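Local coordinates for protein RNA-directed RNA polymerase (Infectious pancreatic necrosis virus, PDB 3ZED) that probably copies the viral genome by RNA-templated RNA synthesis, both free and covalently attached to the genomic RNA, at residues Leu330-Val335 with Ala441-Asn446; His414-Met419 with Ser780-Thr785; Asp538-Asp543 with Ala615-Gly620; Ala565-Ser568 with Met573-Pro576; Pro602-Ala607 with Asn657-Phe662. All coordinates share one frame; numbering follows the deposited sequence.

Contact 1. Residues Leu330-Val335 with Ala441-Asn446; sequences LLLSMV and ATFAMN
Phe443 and Leu331 meet between two buried helices, and the contact is apolar throughout. The ring reaches across the gap with its far end leading: CZ lies 3.5 Å from Leu331 CB, and CE2 is almost as near the same carbon, at 3.7 Å. Phe443 has CG anti to the backbone N (chi1 173°), which carries the ring across to the neighbouring helix, where it presses on the root of Leu331 rather than on its methyl groups. Leu332 adds a second, looser apolar touch, its CD2 standing 4.1 Å from Phe443 CZ while the two side chains cross at about a right angle. Val335 and Ala444 are partly covered as well, without a close atom pair.

No hydrogen bond links the segments. Backbone bonds such as Met334 N to Leu330 O and Met445 N to Ala441 O stay within each helix; helix 438-452 widens to a pi-type turn at 443-446, and Met445 O accepts from Gln416 NE2.

The contact joins helix 326-340 to helix 438-452 in the palm region. Helix 260-278 closes over the same spot, where its Phe270 touches both Leu331 and Phe443, while Arg732 of helix 724-732 packs on Ala441, Thr442 and Met445.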
# COMPACT_ATOMS: atom_id res chain seq x y z
N LEU B 330 -4.69 7.10 -11.76
CA LEU B 330 -6.13 7.29 -11.94
C LEU B 330 -6.76 6.08 -12.67
O LEU B 330 -7.75 5.53 -12.20
CB LEU B 330 -6.36 8.60 -12.73
CG LEU B 330 -7.77 9.21 -12.79
CD1 LEU B 330 -8.36 9.47 -11.37
CD2 LEU B 330 -7.75 10.50 -13.60
N LEU B 331 -6.14 5.63 -13.78
CA LEU B 331 -6.62 4.48 -14.58
C LEU B 331 -6.54 3.15 -13.79
O LEU B 331 -7.49 2.37 -13.83
CB LEU B 331 -5.83 4.36 -15.89
CG LEU B 331 -6.00 5.49 -16.91
CD1 LEU B 331 -4.92 5.41 -18.00
CD2 LEU B 331 -7.40 5.47 -17.54
N LEU B 332 -5.45 2.93 -13.04
CA LEU B 332 -5.28 1.74 -12.21
C LEU B 332 -6.30 1.70 -11.06
O LEU B 332 -6.91 0.66 -10.80
CB LEU B 332 -3.84 1.68 -11.60
CG LEU B 332 -2.67 1.37 -12.52
CD1 LEU B 332 -1.38 1.39 -11.77
CD2 LEU B 332 -2.82 0.02 -13.20
N SER B 333 -6.49 2.86 -10.38
CA SER B 333 -7.38 3.02 -9.23
C SER B 333 -8.83 2.83 -9.62
O SER B 333 -9.60 2.38 -8.78
CB SER B 333 -7.18 4.38 -8.57
OG SER B 333 -5.86 4.45 -8.07
N MET B 334 -9.19 3.11 -10.89
CA MET B 334 -10.54 2.87 -11.41
C MET B 334 -10.87 1.35 -11.44
O MET B 334 -12.03 0.98 -11.36
CB MET B 334 -10.69 3.48 -12.81
CG MET B 334 -10.97 4.96 -12.79
SD MET B 334 -10.88 5.74 -14.42
CE MET B 334 -12.34 5.07 -15.20
N VAL B 335 -9.85 0.48 -11.51
CA VAL B 335 -10.04 -0.98 -11.53
C VAL B 335 -10.11 -1.53 -10.08
O VAL B 335 -10.99 -2.32 -9.76
CB VAL B 335 -8.93 -1.70 -12.37
CG1 VAL B 335 -9.13 -3.22 -12.40
CG2 VAL B 335 -8.84 -1.13 -13.80
N ALA B 441 -10.32 -4.26 -20.87
CA ALA B 441 -9.70 -5.59 -20.72
C ALA B 441 -8.26 -5.53 -21.25
O ALA B 441 -7.37 -6.13 -20.65
CB ALA B 441 -10.50 -6.65 -21.47
N THR B 442 -8.01 -4.74 -22.33
CA THR B 442 -6.69 -4.54 -22.93
C THR B 442 -5.80 -3.76 -21.97
O THR B 442 -4.65 -4.15 -21.74
CB THR B 442 -6.82 -3.83 -24.29
OG1 THR B 442 -7.70 -4.60 -25.11
CG2 THR B 442 -5.48 -3.65 -25.01
N PHE B 443 -6.32 -2.65 -21.42
CA PHE B 443 -5.54 -1.86 -20.48
C PHE B 443 -5.18 -2.70 -19.28
O PHE B 443 -3.99 -2.80 -18.97
CB PHE B 443 -6.29 -0.59 -20.03
CG PHE B 443 -5.56 0.15 -18.92
CD1 PHE B 443 -4.34 0.77 -19.15
CD2 PHE B 443 -6.06 0.13 -17.62
CE1 PHE B 443 -3.64 1.40 -18.11
CE2 PHE B 443 -5.36 0.75 -16.57
CZ PHE B 443 -4.15 1.38 -16.83
N ALA B 444 -6.17 -3.34 -18.64
CA ALA B 444 -5.96 -4.10 -17.41
C ALA B 444 -5.07 -5.32 -17.59
O ALA B 444 -4.15 -5.51 -16.79
CB ALA B 444 -7.30 -4.52 -16.81
N MET B 445 -5.32 -6.14 -18.63
CA MET B 445 -4.61 -7.40 -18.83
C MET B 445 -3.34 -7.29 -19.64
O MET B 445 -2.38 -8.00 -19.35
CB MET B 445 -5.52 -8.45 -19.51
CG MET B 445 -6.84 -8.75 -18.77
SD MET B 445 -6.71 -9.07 -16.97
CE MET B 445 -5.70 -10.53 -16.96
N ASN B 446 -3.35 -6.49 -20.68
CA ASN B 446 -2.25 -6.49 -21.63
C ASN B 446 -1.25 -5.37 -21.50
O ASN B 446 -0.14 -5.52 -22.01
CB ASN B 446 -2.82 -6.49 -23.06
CG ASN B 446 -3.80 -7.60 -23.35
OD1 ASN B 446 -4.99 -7.38 -23.46
ND2 ASN B 446 -3.32 -8.82 -23.49

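Contact 2. Residues His414-Met419 with Ser780-Thr785; sequences HMQAMM and SSLTET
Gln416 crosses Leu782 at a slant, its amide end over the branched end of the leucine. With CG anti to the backbone N (chi1 -169°) and the chain extended beyond CG, the glutamine extends from helix 412-426 to the first turn of helix 781-789. Its CB is already 4.0 Å from Leu782 CD1. Farther out, CD comes to 3.6 Å from the same methyl carbon, and OE1 also packs against it, so one methyl follows the glutamine from its root to its amide. At the tip, NE2 lies 3.6 Å from Leu782 CG and about as close to both methyl groups, and the amide therefore rests on an apolar surface.

The polar demand of that nitrogen is met from two directions. NE2 donates to the backbone carbonyl of Met445, on helix 438-452, and it also gives a hydrogen bond to a water 2.7 Å away. The same water is hydrogen-bonded to Ser781 OG at 2.8 Å and so bridges the two segments where Gln416 NE2 and Ser781 OG themselves stand 4.5 Å apart. Ser781 OG is also bonded by Asn446 ND2. With two acceptors, the amide is probably fixed in its rotation although it is buried.

At the foot of the second helix, Ser780 OG accepts weak bonds from the backbone N atoms of Leu782 and Thr783. The arrangement is that of a serine N-cap opening a helix, here the last modelled helix of the C-terminal region, whose first turn is joined by a water to a helix of the polymerase palm.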
# COMPACT_ATOMS: atom_id res chain seq x y z
N HIS B 414 2.60 -11.34 -11.97
CA HIS B 414 1.91 -11.36 -10.67
C HIS B 414 0.76 -10.34 -10.69
O HIS B 414 -0.35 -10.67 -10.28
CB HIS B 414 2.87 -11.02 -9.52
CG HIS B 414 3.78 -12.14 -9.13
ND1 HIS B 414 5.11 -12.14 -9.49
CD2 HIS B 414 3.52 -13.24 -8.38
CE1 HIS B 414 5.63 -13.24 -8.97
NE2 HIS B 414 4.71 -13.94 -8.29
N MET B 415 1.03 -9.12 -11.21
CA MET B 415 0.00 -8.09 -11.29
C MET B 415 -1.08 -8.49 -12.30
O MET B 415 -2.25 -8.20 -12.06
CB MET B 415 0.61 -6.73 -11.66
CG MET B 415 -0.42 -5.63 -11.74
SD MET B 415 0.33 -4.02 -11.69
CE MET B 415 -1.09 -3.05 -12.11
N GLN B 416 -0.68 -9.15 -13.40
CA GLN B 416 -1.62 -9.62 -14.41
C GLN B 416 -2.60 -10.64 -13.79
O GLN B 416 -3.79 -10.58 -14.10
CB GLN B 416 -0.85 -10.24 -15.58
CG GLN B 416 -1.74 -10.53 -16.78
CD GLN B 416 -0.91 -11.01 -17.93
OE1 GLN B 416 -0.19 -12.01 -17.82
NE2 GLN B 416 -0.99 -10.31 -19.04
N ALA B 417 -2.11 -11.55 -12.93
CA ALA B 417 -2.94 -12.54 -12.22
C ALA B 417 -3.91 -11.83 -11.24
O ALA B 417 -5.06 -12.25 -11.11
CB ALA B 417 -2.06 -13.54 -11.47
N MET B 418 -3.46 -10.74 -10.60
CA MET B 418 -4.32 -9.94 -9.71
C MET B 418 -5.43 -9.27 -10.57
O MET B 418 -6.59 -9.26 -10.16
CB MET B 418 -3.51 -8.90 -8.92
CG MET B 418 -4.38 -7.95 -8.06
SD MET B 418 -5.56 -8.79 -6.95
CE MET B 418 -4.43 -9.75 -5.89
N MET B 419 -5.06 -8.74 -11.75
CA MET B 419 -6.01 -8.12 -12.71
C MET B 419 -7.05 -9.14 -13.16
O MET B 419 -8.23 -8.81 -13.26
CB MET B 419 -5.27 -7.52 -13.93
CG MET B 419 -4.63 -6.17 -13.64
SD MET B 419 -5.85 -4.90 -13.23
CE MET B 419 -4.91 -3.42 -13.63
N SER B 780 3.89 -12.71 -24.86
CA SER B 780 3.31 -11.86 -23.81
C SER B 780 3.23 -10.39 -24.24
O SER B 780 4.24 -9.76 -24.56
CB SER B 780 4.12 -11.98 -22.52
OG SER B 780 3.76 -10.97 -21.58
N SER B 781 2.02 -9.85 -24.22
CA SER B 781 1.75 -8.44 -24.47
C SER B 781 2.54 -7.57 -23.44
O SER B 781 2.96 -6.46 -23.77
CB SER B 781 0.25 -8.18 -24.36
OG SER B 781 -0.22 -8.50 -23.06
N LEU B 782 2.76 -8.11 -22.21
CA LEU B 782 3.52 -7.43 -21.16
C LEU B 782 4.97 -7.16 -21.61
O LEU B 782 5.49 -6.06 -21.37
CB LEU B 782 3.49 -8.22 -19.83
CG LEU B 782 2.10 -8.56 -19.26
CD1 LEU B 782 2.21 -9.24 -17.89
CD2 LEU B 782 1.21 -7.33 -19.16
N THR B 783 5.59 -8.11 -22.33
CA THR B 783 6.93 -7.96 -22.90
C THR B 783 6.88 -6.94 -24.07
O THR B 783 7.76 -6.09 -24.17
CB THR B 783 7.47 -9.31 -23.35
OG1 THR B 783 7.59 -10.15 -22.20
CG2 THR B 783 8.83 -9.20 -24.07
N GLU B 784 5.84 -7.04 -24.92
CA GLU B 784 5.60 -6.14 -26.04
C GLU B 784 5.45 -4.69 -25.53
O GLU B 784 6.06 -3.79 -26.09
CB GLU B 784 4.36 -6.58 -26.84
CG GLU B 784 4.55 -7.94 -27.49
CD GLU B 784 3.48 -8.34 -28.49
OE1 GLU B 784 2.40 -8.78 -28.06
OE2 GLU B 784 3.76 -8.25 -29.71
N THR B 785 4.70 -4.48 -24.43
CA THR B 785 4.51 -3.18 -23.78
C THR B 785 5.86 -2.64 -23.29
O THR B 785 6.18 -1.48 -23.55
CB THR B 785 3.50 -3.28 -22.62
OG1 THR B 785 2.30 -3.82 -23.13
CG2 THR B 785 3.21 -1.93 -21.97
O HOH W 1 0.37 -10.60 -21.37

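Contact 3. Residues Asp538-Asp543 with Ala615-Gly620; sequences DGYLAD and AIRLVG
Tyr540 and Arg617 supply all of the surface buried here, in nearly equal shares. Their polar ends meet: Tyr540 OH lies 3.2 Å from Arg617 NH2. The nitrogen sits at the edge of the phenol ring near its plane, and the hydroxyl likewise lies at the edge of the guanidinium, the two planes being turned 49° apart. What ties the pair is a shared carboxylate. Glu628 OE2, from helix 625-645, accepts a hydrogen bond from Tyr540 OH and forms a salt bridge with Arg617 NH2.

The arginine chain bends at its third torsion (chi3 72°), and its NH2 ends beside the tyrosine hydroxyl. Its other terminal nitrogen, NH1, makes a salt bridge with Glu614, one turn earlier. Flanked by two carboxylates, the buried guanidinium very likely stays charged.

Tyr540 is presented by a tight loop. Gly539 N donates to Asp543 OD1 at 2.9 Å, and Ala542 N returns to Gly539 O at 3.1 Å, so the loop is drawn together behind the tyrosine. At the backbone angles of Gly539 (phi 91°) a CB would press on the carbonyl O of Asp538, which calls for glycine.

The contact links the loop between helix 524-533 and strand 556-560 to helix 604-621 in the thumb region. Helix 677-683 packs on Tyr540 through Asn677 and Leu680, while Arg617 lies against Ala631, Lys632 and Ser635 of helix 625-645.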
# COMPACT_ATOMS: atom_id res chain seq x y z
N ASP B 538 -3.38 -2.04 39.25
CA ASP B 538 -3.37 -0.58 39.39
C ASP B 538 -3.27 0.15 38.05
O ASP B 538 -2.54 -0.26 37.15
CB ASP B 538 -2.18 -0.15 40.28
CG ASP B 538 -0.81 -0.51 39.72
OD1 ASP B 538 -0.54 -1.71 39.52
OD2 ASP B 538 -0.01 0.42 39.47
N GLY B 539 -3.97 1.27 37.97
CA GLY B 539 -3.87 2.15 36.82
C GLY B 539 -4.84 1.91 35.69
O GLY B 539 -5.88 1.28 35.87
N TYR B 540 -4.49 2.50 34.55
CA TYR B 540 -5.24 2.51 33.30
C TYR B 540 -5.68 1.11 32.89
O TYR B 540 -4.86 0.17 32.86
CB TYR B 540 -4.37 3.08 32.17
CG TYR B 540 -4.09 4.57 32.16
CD1 TYR B 540 -5.13 5.49 32.15
CD2 TYR B 540 -2.80 5.05 31.97
CE1 TYR B 540 -4.89 6.87 32.02
CE2 TYR B 540 -2.54 6.42 31.83
CZ TYR B 540 -3.59 7.32 31.85
OH TYR B 540 -3.31 8.65 31.74
N LEU B 541 -6.99 0.97 32.62
CA LEU B 541 -7.63 -0.25 32.14
C LEU B 541 -7.45 -1.41 33.12
O LEU B 541 -7.59 -2.57 32.72
CB LEU B 541 -7.10 -0.62 30.71
CG LEU B 541 -7.35 0.43 29.60
CD1 LEU B 541 -6.74 0.03 28.29
CD2 LEU B 541 -8.86 0.71 29.41
N ALA B 542 -7.15 -1.09 34.40
CA ALA B 542 -6.89 -2.05 35.47
C ALA B 542 -7.87 -1.75 36.56
O ALA B 542 -8.97 -2.29 36.52
CB ALA B 542 -5.44 -1.94 35.96
N ASP B 543 -7.57 -0.79 37.44
CA ASP B 543 -8.59 -0.38 38.40
C ASP B 543 -9.28 0.87 37.87
O ASP B 543 -10.20 1.34 38.49
CB ASP B 543 -8.06 -0.22 39.84
CG ASP B 543 -7.10 0.93 40.14
OD1 ASP B 543 -6.60 1.57 39.18
OD2 ASP B 543 -6.83 1.17 41.35
N ALA B 615 -0.93 11.53 21.28
CA ALA B 615 -0.94 10.37 20.37
C ALA B 615 0.06 9.31 20.82
O ALA B 615 -0.31 8.14 20.83
CB ALA B 615 -0.67 10.79 18.94
N ILE B 616 1.27 9.70 21.25
CA ILE B 616 2.27 8.74 21.74
C ILE B 616 1.71 8.00 23.01
O ILE B 616 1.91 6.78 23.16
CB ILE B 616 3.70 9.34 21.93
CG1 ILE B 616 4.77 8.24 21.90
CG2 ILE B 616 3.84 10.20 23.18
CD1 ILE B 616 5.15 7.70 20.48
N ARG B 617 0.93 8.70 23.84
CA ARG B 617 0.29 8.11 25.02
C ARG B 617 -0.81 7.13 24.58
O ARG B 617 -0.81 5.99 25.03
CB ARG B 617 -0.29 9.20 25.93
CG ARG B 617 0.76 10.08 26.60
CD ARG B 617 0.12 11.29 27.27
NE ARG B 617 -0.60 10.89 28.47
CZ ARG B 617 -1.50 11.64 29.10
NH1 ARG B 617 -1.83 12.83 28.62
NH2 ARG B 617 -2.09 11.20 30.19
N LEU B 618 -1.70 7.57 23.66
CA LEU B 618 -2.84 6.80 23.14
C LEU B 618 -2.47 5.46 22.52
O LEU B 618 -3.16 4.47 22.75
CB LEU B 618 -3.56 7.60 22.05
CG LEU B 618 -4.60 8.59 22.43
CD1 LEU B 618 -4.93 9.46 21.24
CD2 LEU B 618 -5.85 7.91 22.87
N VAL B 619 -1.44 5.45 21.68
CA VAL B 619 -1.05 4.25 20.95
C VAL B 619 -0.35 3.22 21.82
O VAL B 619 -0.21 2.09 21.38
CB VAL B 619 -0.23 4.58 19.68
CG1 VAL B 619 -1.10 5.33 18.68
CG2 VAL B 619 1.06 5.34 20.01
N GLY B 620 0.06 3.58 23.03
CA GLY B 620 0.69 2.61 23.92
C GLY B 620 1.61 3.12 25.00
O GLY B 620 2.05 2.35 25.85

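Contact 4. Residues Ala565-Ser568 with Met573-Pro576; sequences AIYS and MFVP
Ile566 O accepts one of the two 2.8 Å hydrogen bonds between the strands, from Val575 N, nearly in line with its C=O. The same oxygen is approached by Phe574 CA at 3.2 Å in a CA-H...O contact. Val575 O answers by accepting from Ile566 N at 3.0 Å, which completes the hydrogen-bonded pair Ile566 with Val575. In the next such pair, Ser568 N donates to Met573 O in an equally short bond, with the donor tilted 23° from the carbonyl plane, whereas the return bond from Met573 N to Ser568 O is weak.

Between these lies the non-hydrogen-bonded pair Tyr567 with Phe574, and on its face of the sheet the two rings form an edge-to-face stack. Tyr567 CD1 stands 3.7 Å above the Phe574 plane, over the ring centre, with the planes at 73°. Tyr567 CB adds a CH-pi contact to the same ring. The tyrosine reaches there because its CG is anti to the backbone N (chi1 -171°), and Met573 O lies over one face of the Tyr567 ring. Ala565 CB packs obliquely at 4.0 Å from Phe574 CD1. The reverse side carries Ile566, Ser568, Met573 and Val575; the CG2 atoms of Ile566 and Val575 are 4.0 Å apart.

Phe574 is buried against Ile528, Ala531 and Val532 of helix 524-533 and against Met369 and Arg373 of helix 364-377. The arrangement is that of an antiparallel beta hairpin with an aromatic cross-strand pair, and it forms two strands of the three-stranded sheet in the thumb region.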
# COMPACT_ATOMS: atom_id res chain seq x y z
N ALA B 565 -0.25 -7.14 22.17
CA ALA B 565 -1.49 -7.29 22.94
C ALA B 565 -1.17 -7.28 24.44
O ALA B 565 -0.23 -7.95 24.89
CB ALA B 565 -2.19 -8.57 22.56
N ILE B 566 -1.94 -6.52 25.19
CA ILE B 566 -1.80 -6.40 26.64
C ILE B 566 -3.18 -6.77 27.20
O ILE B 566 -4.18 -6.44 26.58
CB ILE B 566 -1.28 -4.95 26.94
CG1 ILE B 566 0.26 -4.89 27.05
CG2 ILE B 566 -2.02 -4.16 28.03
CD1 ILE B 566 0.92 -5.57 28.27
N TYR B 567 -3.24 -7.49 28.32
CA TYR B 567 -4.52 -7.86 28.92
C TYR B 567 -4.99 -6.76 29.88
O TYR B 567 -4.20 -6.31 30.71
CB TYR B 567 -4.44 -9.21 29.64
CG TYR B 567 -5.79 -9.72 30.08
CD1 TYR B 567 -6.66 -10.34 29.18
CD2 TYR B 567 -6.23 -9.54 31.39
CE1 TYR B 567 -7.91 -10.80 29.58
CE2 TYR B 567 -7.49 -9.99 31.80
CZ TYR B 567 -8.33 -10.60 30.89
OH TYR B 567 -9.58 -11.05 31.27
N SER B 568 -6.25 -6.34 29.76
CA SER B 568 -6.93 -5.34 30.59
C SER B 568 -7.87 -6.02 31.58
O SER B 568 -8.79 -6.73 31.17
CB SER B 568 -7.72 -4.36 29.71
OG SER B 568 -8.65 -3.59 30.46
N MET B 573 -10.32 -8.07 28.53
CA MET B 573 -9.95 -8.35 27.16
C MET B 573 -8.55 -7.87 26.89
O MET B 573 -7.97 -7.10 27.67
CB MET B 573 -10.94 -7.71 26.16
CG MET B 573 -11.04 -6.19 26.26
SD MET B 573 -12.55 -5.59 25.43
CE MET B 573 -11.86 -5.18 23.88
N PHE B 574 -8.01 -8.35 25.77
CA PHE B 574 -6.73 -7.90 25.26
C PHE B 574 -6.96 -6.61 24.48
O PHE B 574 -7.98 -6.47 23.78
CB PHE B 574 -6.06 -8.95 24.38
CG PHE B 574 -5.51 -10.10 25.18
CD1 PHE B 574 -4.21 -10.05 25.67
CD2 PHE B 574 -6.27 -11.23 25.42
CE1 PHE B 574 -3.68 -11.13 26.39
CE2 PHE B 574 -5.75 -12.29 26.17
CZ PHE B 574 -4.47 -12.23 26.65
N VAL B 575 -6.05 -5.67 24.66
CA VAL B 575 -6.09 -4.36 23.99
C VAL B 575 -4.75 -4.16 23.25
O VAL B 575 -3.74 -4.72 23.69
CB VAL B 575 -6.42 -3.21 24.97
CG1 VAL B 575 -7.80 -3.39 25.58
CG2 VAL B 575 -5.35 -3.08 26.07
N PRO B 576 -4.69 -3.37 22.16
CA PRO B 576 -3.40 -3.19 21.50
C PRO B 576 -2.53 -2.11 22.15
O PRO B 576 -3.02 -1.11 22.67
CB PRO B 576 -3.78 -2.75 20.09
CG PRO B 576 -5.07 -2.00 20.27
CD PRO B 576 -5.77 -2.64 21.45

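Contact 5. Residues Pro602-Ala607 with Asn657-Phe662; sequences PGAEIA and NNMSEF
Ala604 and Ala607, one turn apart, offer a shallow surface to the end of Met659. Just before them, Pro602 leads into Gly603, which holds the N-cap position of helix 604-621 with a positive phi (80°) that favours glycine. The first turn is closed by Ala607 N, which donates to Gly603 O at 3.0 Å.

At Ala604 the methionine makes its closest approach. Met659 CE lies 3.4 Å from the carbonyl oxygen of Ala604 and 3.8 Å from its CB, so the terminal methyl touches both the backbone and the small side chain of this residue. The sulfur stands a little farther back, with Met659 SD 4.1 Å from Ala604 O. The chain passes Glu605, directed away from the contact, and Ile606 before it meets the methionine again at Ala607, whose CB is 4.4 Å from Met659 CE in a more distant apolar contact.

Met659 can span the gap because its chain is extended beyond CG (chi2 -166°, chi3 154°), putting the methyl at the far end of a nearly straight arm. That arm leaves a short 3-10 segment, after which Ser660 OG accepts from Phe662 N at 3.2 Å in an ST turn.

Around this, Phe652 of helix 650-654 touches Ala604, Ala607 and Met659 alike, and Leu598 of helix 596-600 and the loop residue Leu593 also pack on Met659. The contact thus joins the start of helix 604-621 to the loop that runs from helix 650-654 toward helix 677-683.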
# COMPACT_ATOMS: atom_id res chain seq x y z
N PRO B 602 -2.82 29.72 11.86
CA PRO B 602 -2.38 30.09 13.22
C PRO B 602 -2.89 29.11 14.29
O PRO B 602 -4.00 28.60 14.18
CB PRO B 602 -2.96 31.49 13.42
CG PRO B 602 -4.13 31.55 12.52
CD PRO B 602 -3.84 30.65 11.35
N GLY B 603 -2.04 28.86 15.29
CA GLY B 603 -2.30 27.95 16.40
C GLY B 603 -2.11 26.48 16.09
O GLY B 603 -2.16 25.66 17.01
N ALA B 604 -1.89 26.14 14.80
CA ALA B 604 -1.72 24.77 14.32
C ALA B 604 -0.44 24.12 14.86
O ALA B 604 -0.49 22.95 15.25
CB ALA B 604 -1.71 24.74 12.81
N GLU B 605 0.67 24.86 14.90
CA GLU B 605 1.97 24.36 15.33
C GLU B 605 1.98 24.07 16.82
O GLU B 605 2.60 23.08 17.24
CB GLU B 605 3.09 25.35 14.96
CG GLU B 605 4.51 24.83 15.17
CD GLU B 605 4.87 23.47 14.59
OE1 GLU B 605 4.55 23.22 13.40
OE2 GLU B 605 5.50 22.68 15.32
N ILE B 606 1.28 24.89 17.62
CA ILE B 606 1.21 24.67 19.07
C ILE B 606 0.17 23.56 19.38
O ILE B 606 0.30 22.85 20.38
CB ILE B 606 1.00 25.99 19.87
CG1 ILE B 606 1.11 25.79 21.41
CG2 ILE B 606 -0.28 26.72 19.46
CD1 ILE B 606 2.44 25.03 21.94
N ALA B 607 -0.83 23.38 18.48
CA ALA B 607 -1.82 22.32 18.59
C ALA B 607 -1.15 20.97 18.30
O ALA B 607 -1.39 20.00 19.02
CB ALA B 607 -2.98 22.56 17.64
N ASN B 657 -6.27 13.98 13.70
CA ASN B 657 -5.89 12.85 12.86
C ASN B 657 -4.93 13.22 11.73
O ASN B 657 -3.94 12.53 11.53
CB ASN B 657 -7.13 12.14 12.32
CG ASN B 657 -8.04 11.68 13.45
OD1 ASN B 657 -8.81 12.46 14.01
ND2 ASN B 657 -7.84 10.46 13.91
N ASN B 658 -5.22 14.31 11.02
CA ASN B 658 -4.41 14.81 9.90
C ASN B 658 -3.02 15.34 10.35
O ASN B 658 -2.10 15.38 9.52
CB ASN B 658 -5.15 15.90 9.11
CG ASN B 658 -6.09 16.74 9.94
OD1 ASN B 658 -7.30 16.48 10.01
ND2 ASN B 658 -5.53 17.73 10.62
N MET B 659 -2.87 15.71 11.63
CA MET B 659 -1.62 16.19 12.24
C MET B 659 -0.72 15.07 12.81
O MET B 659 0.40 15.34 13.24
CB MET B 659 -1.95 17.13 13.40
CG MET B 659 -2.62 18.40 13.00
SD MET B 659 -2.55 19.56 14.37
CE MET B 659 -2.65 21.07 13.48
N SER B 660 -1.22 13.82 12.85
CA SER B 660 -0.46 12.76 13.49
C SER B 660 -0.23 11.57 12.59
O SER B 660 -1.08 11.23 11.79
CB SER B 660 -1.19 12.32 14.76
OG SER B 660 -0.49 11.30 15.46
N GLU B 661 0.92 10.90 12.75
CA GLU B 661 1.25 9.66 12.02
C GLU B 661 0.35 8.50 12.52
O GLU B 661 0.24 7.48 11.86
CB GLU B 661 2.74 9.30 12.18
CG GLU B 661 3.17 8.87 13.57
CD GLU B 661 4.61 8.40 13.63
OE1 GLU B 661 4.97 7.48 12.86
OE2 GLU B 661 5.39 8.95 14.45
N PHE B 662 -0.27 8.66 13.71
CA PHE B 662 -1.16 7.68 14.34
C PHE B 662 -2.63 8.02 14.12
O PHE B 662 -3.49 7.34 14.68
CB PHE B 662 -0.84 7.57 15.85
CG PHE B 662 0.60 7.22 16.13
CD1 PHE B 662 1.16 6.02 15.65
CD2 PHE B 662 1.42 8.09 16.85
CE1 PHE B 662 2.49 5.70 15.91
CE2 PHE B 662 2.76 7.77 17.09
CZ PHE B 662 3.29 6.58 16.62

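In the fold
The five contacts form two groups. Contacts 1 and 2 lie with centres 11 Å apart and meet through helices 412-426 and 438-452, which follow each other in the chain; their segments alternate in sequence, and contact 2 brings the C-terminal region back onto the palm. Contacts 3, 4 and 5 belong to the thumb region. Contact 4 falls within the sequence spanned by contact 3, with Leu541 O bonded to Ser568 OG, while contacts 3 and 5 share helix 604-621 and touch along it, their centres 22 Å apart. The centres of contacts 1 and 3 are 46 Å apart, on opposite sides of the chain's centre, so the two groups belong to separate parts of the fold, palm with C-terminal region and thumb.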